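Local atomic coordinates of regulation of enolase protein 1 (PDB entry 3O12), a protein that functions in galactose metabolism through the GAL83 protein and may control the level of the enolase ENO1. Residues G47-F59 and M189-S203. Residues are numbered along the deposited sequence; the frame is centred on the assembly and turned at random.
Sequences GKVTLETDEKTDF and MACTPERGGLKVTFS. With EDO (1,2-ethanediol), chain H; EDO (1,2-ethanediol), chain G.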
ATOM      1  N   GLY A  47       7.968   3.781  16.161  1.00 14.51           N
ATOM      2  CA  GLY A  47       6.935   4.303  15.282  1.00 15.89           C
ATOM      3  C   GLY A  47       7.280   4.290  13.806  1.00 17.88           C
ATOM      4  O   GLY A  47       6.516   4.806  12.996  1.00 17.33           O
ATOM      5  N   LYS A  48       8.409   3.693  13.441  1.00 14.52           N
ATOM      6  CA  LYS A  48       8.875   3.733  12.060  1.00 15.18           C
ATOM      7  C   LYS A  48       9.455   2.414  11.586  1.00 16.68           C
ATOM      8  O   LYS A  48       9.974   1.618  12.370  1.00 18.30           O
ATOM      9  CB  LYS A  48       9.922   4.836  11.859  1.00 17.92           C
ATOM     10  CG  LYS A  48       9.499   6.182  12.404  1.00 17.88           C
ATOM     11  CD  LYS A  48      10.533   7.247  12.124  1.00 22.49           C
ATOM     12  CE  LYS A  48      10.131   8.548  12.798  1.00 33.03           C
ATOM     13  NZ  LYS A  48      11.220   9.556  12.725  1.00 40.28           N
ATOM     14  N   VAL A  49       9.353   2.193  10.281  1.00 14.91           N
ATOM     15  CA  VAL A  49       9.950   1.035   9.637  0.62 13.84           C
ATOM     16  C   VAL A  49      10.700   1.505   8.398  1.00 14.97           C
ATOM     17  O   VAL A  49      10.131   2.223   7.574  1.00 16.49           O
ATOM     18  CB  VAL A  49       8.863   0.010   9.218  0.62 15.58           C
ATOM     19  CG1 VAL A  49       9.430  -1.017   8.241  0.62 18.86           C
ATOM     20  CG2 VAL A  49       8.271  -0.664  10.455  0.62 15.74           C
ATOM     21  N   THR A  50      11.961   1.118   8.266  1.00 14.72           N
ATOM     22  CA  THR A  50      12.746   1.465   7.095  1.00 17.54           C
ATOM     23  C   THR A  50      13.224   0.191   6.424  1.00 21.03           C
ATOM     24  O   THR A  50      13.847  -0.660   7.060  1.00 22.25           O
ATOM     25  CB  THR A  50      13.952   2.328   7.482  1.00 19.11           C
ATOM     26  OG1 THR A  50      13.486   3.552   8.070  1.00 21.05           O
ATOM     27  CG2 THR A  50      14.810   2.642   6.250  1.00 22.45           C
ATOM     28  N   LEU A  51      12.918   0.044   5.141  1.00 17.56           N
ATOM     29  CA  LEU A  51      13.279  -1.174   4.435  1.00 18.21           C
ATOM     30  C   LEU A  51      13.980  -0.876   3.120  1.00 19.27           C
ATOM     31  O   LEU A  51      13.909   0.238   2.600  1.00 18.50           O
ATOM     32  CB  LEU A  51      12.032  -2.036   4.180  1.00 19.39           C
ATOM     33  CG  LEU A  51      10.933  -1.489   3.252  1.00 15.15           C
ATOM     34  CD1 LEU A  51      11.287  -1.690   1.785  1.00 18.04           C
ATOM     35  CD2 LEU A  51       9.609  -2.177   3.557  1.00 17.04           C
ATOM     36  N   GLU A  52      14.687  -1.880   2.618  1.00 18.28           N
ATOM     37  CA  GLU A  52      15.177  -1.888   1.245  0.54 16.85           C
ATOM     38  C   GLU A  52      14.525  -3.083   0.567  1.00 17.41           C
ATOM     39  O   GLU A  52      14.557  -4.186   1.108  1.00 18.16           O
ATOM     40  CB  GLU A  52      16.698  -2.041   1.210  0.54 20.17           C
ATOM     41  CG  GLU A  52      17.267  -2.211  -0.191  0.54 25.59           C
ATOM     42  CD  GLU A  52      18.782  -2.269  -0.204  0.54 34.98           C
ATOM     43  OE1 GLU A  52      19.409  -1.617   0.657  0.54 40.33           O
ATOM     44  OE2 GLU A  52      19.345  -2.961  -1.078  0.54 32.38           O
ATOM     45  N   THR A  53      13.919  -2.871  -0.602  1.00 16.77           N
ATOM     46  CA  THR A  53      13.212  -3.963  -1.271  1.00 17.52           C
ATOM     47  C   THR A  53      14.145  -5.026  -1.841  1.00 17.01           C
ATOM     48  O   THR A  53      15.298  -4.749  -2.191  1.00 19.79           O
ATOM     49  CB  THR A  53      12.296  -3.472  -2.417  1.00 16.90           C
ATOM     50  OG1 THR A  53      13.105  -2.873  -3.436  1.00 17.96           O
ATOM     51  CG2 THR A  53      11.290  -2.451  -1.916  1.00 18.58           C
ATOM     52  N   ASP A  54      13.628  -6.249  -1.922  1.00 17.35           N
ATOM     53  CA  ASP A  54      14.318  -7.342  -2.603  1.00 18.71           C
ATOM     54  C   ASP A  54      13.942  -7.350  -4.086  1.00 19.70           C
ATOM     55  O   ASP A  54      12.922  -6.789  -4.477  1.00 20.11           O
ATOM     56  CB  ASP A  54      13.982  -8.684  -1.939  1.00 20.56           C
ATOM     57  CG  ASP A  54      14.419  -8.737  -0.478  1.00 26.92           C
ATOM     58  OD1 ASP A  54      15.467  -8.153  -0.149  1.00 32.02           O
ATOM     59  OD2 ASP A  54      13.709  -9.368   0.329  1.00 34.44           O
ATOM     60  N   GLU A  55      14.777  -7.967  -4.916  1.00 20.62           N
ATOM     61  CA  GLU A  55      14.490  -8.046  -6.342  1.00 21.72           C
ATOM     62  C   GLU A  55      13.275  -8.919  -6.617  1.00 23.60           C
ATOM     63  O   GLU A  55      12.922  -9.791  -5.818  1.00 24.02           O
ATOM     64  CB  GLU A  55      15.690  -8.614  -7.103  1.00 25.47           C
ATOM     65  CG  GLU A  55      15.917 -10.090  -6.835  1.00 29.71           C
ATOM     66  CD  GLU A  55      17.043 -10.674  -7.670  1.00 46.39           C
ATOM     67  OE1 GLU A  55      17.728  -9.903  -8.377  1.00 48.85           O
ATOM     68  OE2 GLU A  55      17.241 -11.907  -7.616  1.00 50.96           O
ATOM     69  N   LYS A  56      12.645  -8.680  -7.761  1.00 20.52           N
ATOM     70  CA  LYS A  56      11.554  -9.524  -8.242  1.00 28.01           C
ATOM     71  C   LYS A  56      10.428  -9.653  -7.224  1.00 24.17           C
ATOM     72  O   LYS A  56       9.964 -10.756  -6.915  1.00 26.04           O
ATOM     73  CB  LYS A  56      12.082 -10.900  -8.662  1.00 32.85           C
ATOM     74  CG  LYS A  56      12.982 -10.847  -9.889  1.00 42.34           C
ATOM     75  CD  LYS A  56      13.227 -12.230 -10.479  1.00 55.87           C
ATOM     76  CE  LYS A  56      14.557 -12.818 -10.024  1.00 64.91           C
ATOM     77  NZ  LYS A  56      14.601 -13.078  -8.557  1.00 67.34           N
ATOM     78  N   THR A  57       9.994  -8.510  -6.700  1.00 19.29           N
ATOM     79  CA  THR A  57       8.873  -8.470  -5.769  1.00 17.70           C
ATOM     80  C   THR A  57       7.713  -7.686  -6.389  1.00 18.78           C
ATOM     81  O   THR A  57       7.910  -6.605  -6.944  1.00 17.66           O
ATOM     82  CB  THR A  57       9.292  -7.878  -4.402  1.00 16.94           C
ATOM     83  OG1 THR A  57       9.991  -6.645  -4.598  1.00 17.10           O
ATOM     84  CG2 THR A  57      10.220  -8.846  -3.661  1.00 18.00           C
ATOM     85  N   ASP A  58       6.509  -8.251  -6.327  1.00 14.02           N
ATOM     86  CA  ASP A  58       5.355  -7.634  -6.989  1.00 16.90           C
ATOM     87  C   ASP A  58       4.042  -8.195  -6.437  1.00 14.92           C
ATOM     88  O   ASP A  58       4.017  -9.261  -5.819  1.00 15.32           O
ATOM     89  CB  ASP A  58       5.444  -7.873  -8.507  1.00 18.38           C
ATOM     90  CG  ASP A  58       4.602  -6.894  -9.330  1.00 22.74           C
ATOM     91  OD1 ASP A  58       4.043  -5.924  -8.770  1.00 21.63           O
ATOM     92  OD2 ASP A  58       4.529  -7.104 -10.563  1.00 28.73           O
ATOM     93  N   PHE A  59       2.949  -7.474  -6.683  1.00 14.30           N
ATOM     94  CA  PHE A  59       1.607  -7.953  -6.378  1.00 13.27           C
ATOM     95  C   PHE A  59       0.755  -7.721  -7.613  1.00 14.12           C
ATOM     96  O   PHE A  59       0.578  -6.577  -8.035  1.00 14.11           O
ATOM     97  CB  PHE A  59       0.985  -7.162  -5.217  1.00 14.40           C
ATOM     98  CG  PHE A  59       1.510  -7.531  -3.856  1.00 15.00           C
ATOM     99  CD1 PHE A  59       1.282  -8.799  -3.320  1.00 14.55           C
ATOM    100  CD2 PHE A  59       2.181  -6.588  -3.091  1.00 13.14           C
ATOM    101  CE1 PHE A  59       1.751  -9.123  -2.044  1.00 13.88           C
ATOM    102  CE2 PHE A  59       2.654  -6.906  -1.814  1.00 13.50           C
ATOM    103  CZ  PHE A  59       2.440  -8.168  -1.300  1.00 15.08           C
HETATM  104  N   MSE A 189       3.369  -1.265   2.249  1.00 11.11           N
HETATM  105  CA  MSE A 189       3.668  -2.162   1.154  1.00 12.21           C
HETATM  106  C   MSE A 189       4.777  -1.542   0.304  1.00 10.77           C
HETATM  107  O   MSE A 189       4.834  -0.327   0.146  1.00 12.86           O
HETATM  108  CB  MSE A 189       2.379  -2.364   0.344  1.00 17.88           C
HETATM  109  CG  MSE A 189       2.490  -3.036  -1.004  1.00 29.11           C
HETATM  110 SE   MSE A 189       2.961  -1.859  -2.492  0.72 21.75          SE
HETATM  111  CE  MSE A 189       1.680  -0.392  -2.354  1.00 28.48           C
ATOM    112  N   ALA A 190       5.664  -2.376  -0.234  1.00 12.15           N
ATOM    113  CA  ALA A 190       6.668  -1.900  -1.186  1.00 13.72           C
ATOM    114  C   ALA A 190       7.104  -3.035  -2.108  1.00 16.28           C
ATOM    115  O   ALA A 190       7.217  -4.186  -1.673  1.00 15.71           O
ATOM    116  CB  ALA A 190       7.870  -1.302  -0.452  1.00 14.80           C
ATOM    117  N   CYS A 191       7.350  -2.705  -3.376  1.00 14.45           N
ATOM    118  CA  CYS A 191       7.649  -3.694  -4.416  1.00 16.69           C
ATOM    119  C   CYS A 191       8.684  -3.131  -5.378  1.00 13.90           C
ATOM    120  O   CYS A 191       8.671  -1.936  -5.676  1.00 16.51           O
ATOM    121  CB  CYS A 191       6.393  -4.023  -5.262  1.00 17.04           C
ATOM    122  SG  CYS A 191       5.054  -4.769  -4.372  1.00 24.66           S
ATOM    123  N   THR A 192       9.580  -3.994  -5.846  1.00 13.93           N
ATOM    124  CA  THR A 192      10.385  -3.724  -7.038  1.00 17.09           C
ATOM    125  C   THR A 192      10.363  -4.971  -7.917  1.00 19.68           C
ATOM    126  O   THR A 192      11.102  -5.919  -7.675  1.00 18.44           O
ATOM    127  CB  THR A 192      11.846  -3.354  -6.710  1.00 19.30           C
ATOM    128  OG1 THR A 192      12.355  -4.225  -5.691  1.00 18.57           O
ATOM    129  CG2 THR A 192      11.941  -1.919  -6.235  1.00 20.43           C
ATOM    130  N   PRO A 193       9.481  -4.988  -8.928  1.00 18.25           N
ATOM    131  CA  PRO A 193       9.326  -6.178  -9.772  1.00 20.76           C
ATOM    132  C   PRO A 193      10.601  -6.608 -10.505  1.00 23.03           C
ATOM    133  O   PRO A 193      10.724  -7.783 -10.850  1.00 24.31           O
ATOM    134  CB  PRO A 193       8.232  -5.764 -10.761  1.00 22.23           C
ATOM    135  CG  PRO A 193       7.406  -4.756  -9.989  1.00 26.77           C
ATOM    136  CD  PRO A 193       8.405  -4.002  -9.137  1.00 19.87           C
ATOM    137  N   GLU A 194      11.531  -5.682 -10.725  1.00 25.06           N
ATOM    138  CA  GLU A 194      12.813  -6.026 -11.345  1.00 30.33           C
ATOM    139  C   GLU A 194      13.963  -5.999 -10.330  1.00 30.29           C
ATOM    140  O   GLU A 194      13.938  -6.745  -9.350  1.00 27.47           O
ATOM    141  CB  GLU A 194      13.086  -5.130 -12.558  1.00 31.23           C
ATOM    142  CG  GLU A 194      12.018  -5.269 -13.634  1.00 36.00           C
ATOM    143  CD  GLU A 194      12.339  -4.504 -14.903  1.00 55.56           C
ATOM    144  OE1 GLU A 194      12.886  -3.384 -14.808  1.00 65.96           O
ATOM    145  OE2 GLU A 194      12.036  -5.024 -15.998  1.00 59.45           O
ATOM    146  N   ARG A 195      14.973  -5.162 -10.547  1.00 32.20           N
ATOM    147  CA  ARG A 195      16.074  -5.082  -9.596  0.58 33.23           C
ATOM    148  C   ARG A 195      15.595  -4.505  -8.268  1.00 25.29           C
ATOM    149  O   ARG A 195      14.714  -3.644  -8.231  1.00 26.75           O
ATOM    150  CB  ARG A 195      17.244  -4.271 -10.162  0.58 39.74           C
ATOM    151  CG  ARG A 195      18.029  -5.008 -11.241  0.58 46.18           C
ATOM    152  CD  ARG A 195      19.232  -4.204 -11.716  0.58 53.49           C
ATOM    153  NE  ARG A 195      20.225  -4.017 -10.662  0.58 56.64           N
ATOM    154  CZ  ARG A 195      21.241  -4.844 -10.436  0.58 60.81           C
ATOM    155  NH1 ARG A 195      22.098  -4.594  -9.454  0.58 62.09           N
ATOM    156  NH2 ARG A 195      21.402  -5.923 -11.190  0.58 62.81           N
ATOM    157  N   GLY A 196      16.166  -4.998  -7.175  1.00 26.20           N
ATOM    158  CA  GLY A 196      15.766  -4.540  -5.860  1.00 24.59           C
ATOM    159  C   GLY A 196      16.480  -3.269  -5.460  1.00 23.21           C
ATOM    160  O   GLY A 196      17.149  -2.631  -6.281  1.00 25.80           O
ATOM    161  N   GLY A 197      16.332  -2.886  -4.198  1.00 21.01           N
ATOM    162  CA  GLY A 197      17.103  -1.780  -3.665  1.00 23.43           C
ATOM    163  C   GLY A 197      16.331  -0.506  -3.376  1.00 22.68           C
ATOM    164  O   GLY A 197      16.927   0.496  -2.979  1.00 24.13           O
ATOM    165  N   LEU A 198      15.016  -0.526  -3.569  1.00 20.79           N
ATOM    166  CA  LEU A 198      14.213   0.650  -3.249  1.00 19.86           C
ATOM    167  C   LEU A 198      14.173   0.859  -1.739  1.00 20.08           C
ATOM    168  O   LEU A 198      13.773  -0.031  -0.997  1.00 20.13           O
ATOM    169  CB  LEU A 198      12.787   0.498  -3.778  1.00 20.97           C
ATOM    170  CG  LEU A 198      11.782   1.537  -3.271  1.00 18.50           C
ATOM    171  CD1 LEU A 198      12.180   2.923  -3.745  1.00 25.00           C
ATOM    172  CD2 LEU A 198      10.382   1.208  -3.754  1.00 19.61           C
ATOM    173  N   LYS A 199      14.601   2.032  -1.287  1.00 19.41           N
ATOM    174  CA  LYS A 199      14.579   2.351   0.135  0.54 17.88           C
ATOM    175  C   LYS A 199      13.338   3.162   0.480  1.00 18.50           C
ATOM    176  O   LYS A 199      13.037   4.157  -0.176  1.00 20.23           O
ATOM    177  CB  LYS A 199      15.835   3.127   0.535  0.54 21.91           C
ATOM    178  CG  LYS A 199      17.139   2.432   0.197  0.54 23.36           C
ATOM    179  CD  LYS A 199      18.326   3.337   0.510  0.54 32.06           C
ATOM    180  CE  LYS A 199      19.628   2.778  -0.044  0.54 40.80           C
ATOM    181  NZ  LYS A 199      20.052   1.545   0.667  0.54 46.12           N
ATOM    182  N   VAL A 200      12.613   2.726   1.508  1.00 19.19           N
ATOM    183  CA  VAL A 200      11.388   3.396   1.933  1.00 18.45           C
ATOM    184  C   VAL A 200      11.279   3.431   3.456  1.00 16.31           C
ATOM    185  O   VAL A 200      11.527   2.423   4.127  1.00 17.40           O
ATOM    186  CB  VAL A 200      10.126   2.673   1.398  1.00 19.48           C
ATOM    187  CG1 VAL A 200       8.896   3.559   1.578  1.00 18.34           C
ATOM    188  CG2 VAL A 200      10.296   2.283  -0.060  1.00 25.36           C
ATOM    189  N   THR A 201      10.904   4.585   4.000  1.00 16.31           N
ATOM    190  CA  THR A 201      10.563   4.692   5.413  1.00 16.66           C
ATOM    191  C   THR A 201       9.070   4.947   5.603  1.00 15.93           C
ATOM    192  O   THR A 201       8.493   5.832   4.969  1.00 16.67           O
ATOM    193  CB  THR A 201      11.366   5.809   6.100  1.00 17.62           C
ATOM    194  OG1 THR A 201      12.755   5.455   6.085  1.00 19.79           O
ATOM    195  CG2 THR A 201      10.918   5.992   7.537  1.00 17.76           C
ATOM    196  N   PHE A 202       8.456   4.154   6.475  1.00 13.89           N
ATOM    197  CA  PHE A 202       7.066   4.331   6.849  1.00 13.18           C
ATOM    198  C   PHE A 202       6.984   4.829   8.280  1.00 14.80           C
ATOM    199  O   PHE A 202       7.720   4.358   9.144  1.00 15.23           O
ATOM    200  CB  PHE A 202       6.311   3.006   6.743  1.00 12.86           C
ATOM    201  CG  PHE A 202       6.311   2.408   5.360  1.00 11.68           C
ATOM    202  CD1 PHE A 202       5.308   2.722   4.446  1.00 12.60           C
ATOM    203  CD2 PHE A 202       7.318   1.537   4.966  1.00 12.62           C
ATOM    204  CE1 PHE A 202       5.316   2.171   3.163  1.00 12.06           C
ATOM    205  CE2 PHE A 202       7.327   0.979   3.690  1.00 13.51           C
ATOM    206  CZ  PHE A 202       6.331   1.300   2.787  1.00 14.10           C
ATOM    207  N   SER A 203       6.086   5.776   8.530  1.00 12.53           N
ATOM    208  CA  SER A 203       5.957   6.363   9.857  1.00 12.02           C
ATOM    209  C   SER A 203       4.571   6.953  10.046  1.00 13.63           C
ATOM    210  O   SER A 203       3.734   6.878   9.145  1.00 12.99           O
ATOM    211  CB  SER A 203       7.027   7.438  10.075  1.00 15.57           C
ATOM    212  OG  SER A 203       6.828   8.540   9.186  1.00 16.90           O
TER
HETATM  213  C1  EDO H 207       1.595  -4.951 -13.933  1.00 39.97           C
HETATM  214  O1  EDO H 207       2.660  -4.397 -14.712  1.00 45.44           O
HETATM  215  C2  EDO H 207       2.130  -6.108 -13.097  1.00 41.01           C
HETATM  216  O2  EDO H 207       3.055  -5.599 -12.129  1.00 44.61           O
HETATM  217  C1  EDO G 206       0.639  -2.019 -10.650  1.00 31.96           C
HETATM  218  O1  EDO G 206       1.305  -1.163  -9.716  1.00 46.42           O
HETATM  219  C2  EDO G 206       1.069  -3.458 -10.407  1.00 25.94           C
HETATM  220  O2  EDO G 206       2.495  -3.556 -10.282  1.00 46.52           O
HETATM  221  O   HOH W   1      18.735  -6.615  -7.818  1.00 42.24           O
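Thr53 OG1 is met by three groups: the hydroxyl of Thr192 reaches it tip to tip, OG1 to OG1 at 2.7 Å, the backbone N of Leu198 donates to it at 3.0 Å, and Gly197 N adds a weak hydrogen bond. The case illustrates how a two-sheet, all-beta fold can be pinned where a chain passes from one sheet to the other. Strand 48-52 pairs antiparallel with 199-203 in one sheet, while 189-191 belongs to the second, and both chains change sheet close to this cluster of threonine hydroxyls. With OG1 between backbone N and carbonyl carbon (chi1 64°), the hydroxyl of Thr53 faces Thr192 and Leu198, and CG2 lies against Ala190 CB. Thr57 adds another such link: its OG1 accepts an almost straight bond from Thr192 N (3.0 Å, 174° at the hydrogen) and donates a hydrogen bond to Asp54 O, joining loop residues 54-57 to one another and to Thr192.

Along the paired strands, Val49 and Phe202 exchange two backbone hydrogen bonds, as do Leu51 and Val200. Their side chains share the buried face, where Leu51 CD2 packs at the edge of the Phe202 ring, 3.9 Å from CE2, and Val42 of the adjoining strand 41-45 touches both Val49 and Leu51. The other face is polar: Thr50 OG1 and Thr201 OG1 share a hydrogen bond of 2.8 Å, and the side-by-side Glu52 and Lys199 form a salt bridge, Lys199 NZ to Glu52 OE1 at 3.2 Å, whose hydrogen bond is weak. Farther along, Cys191 SG rests obliquely beside the Phe59 ring, 3.6 Å from CD2.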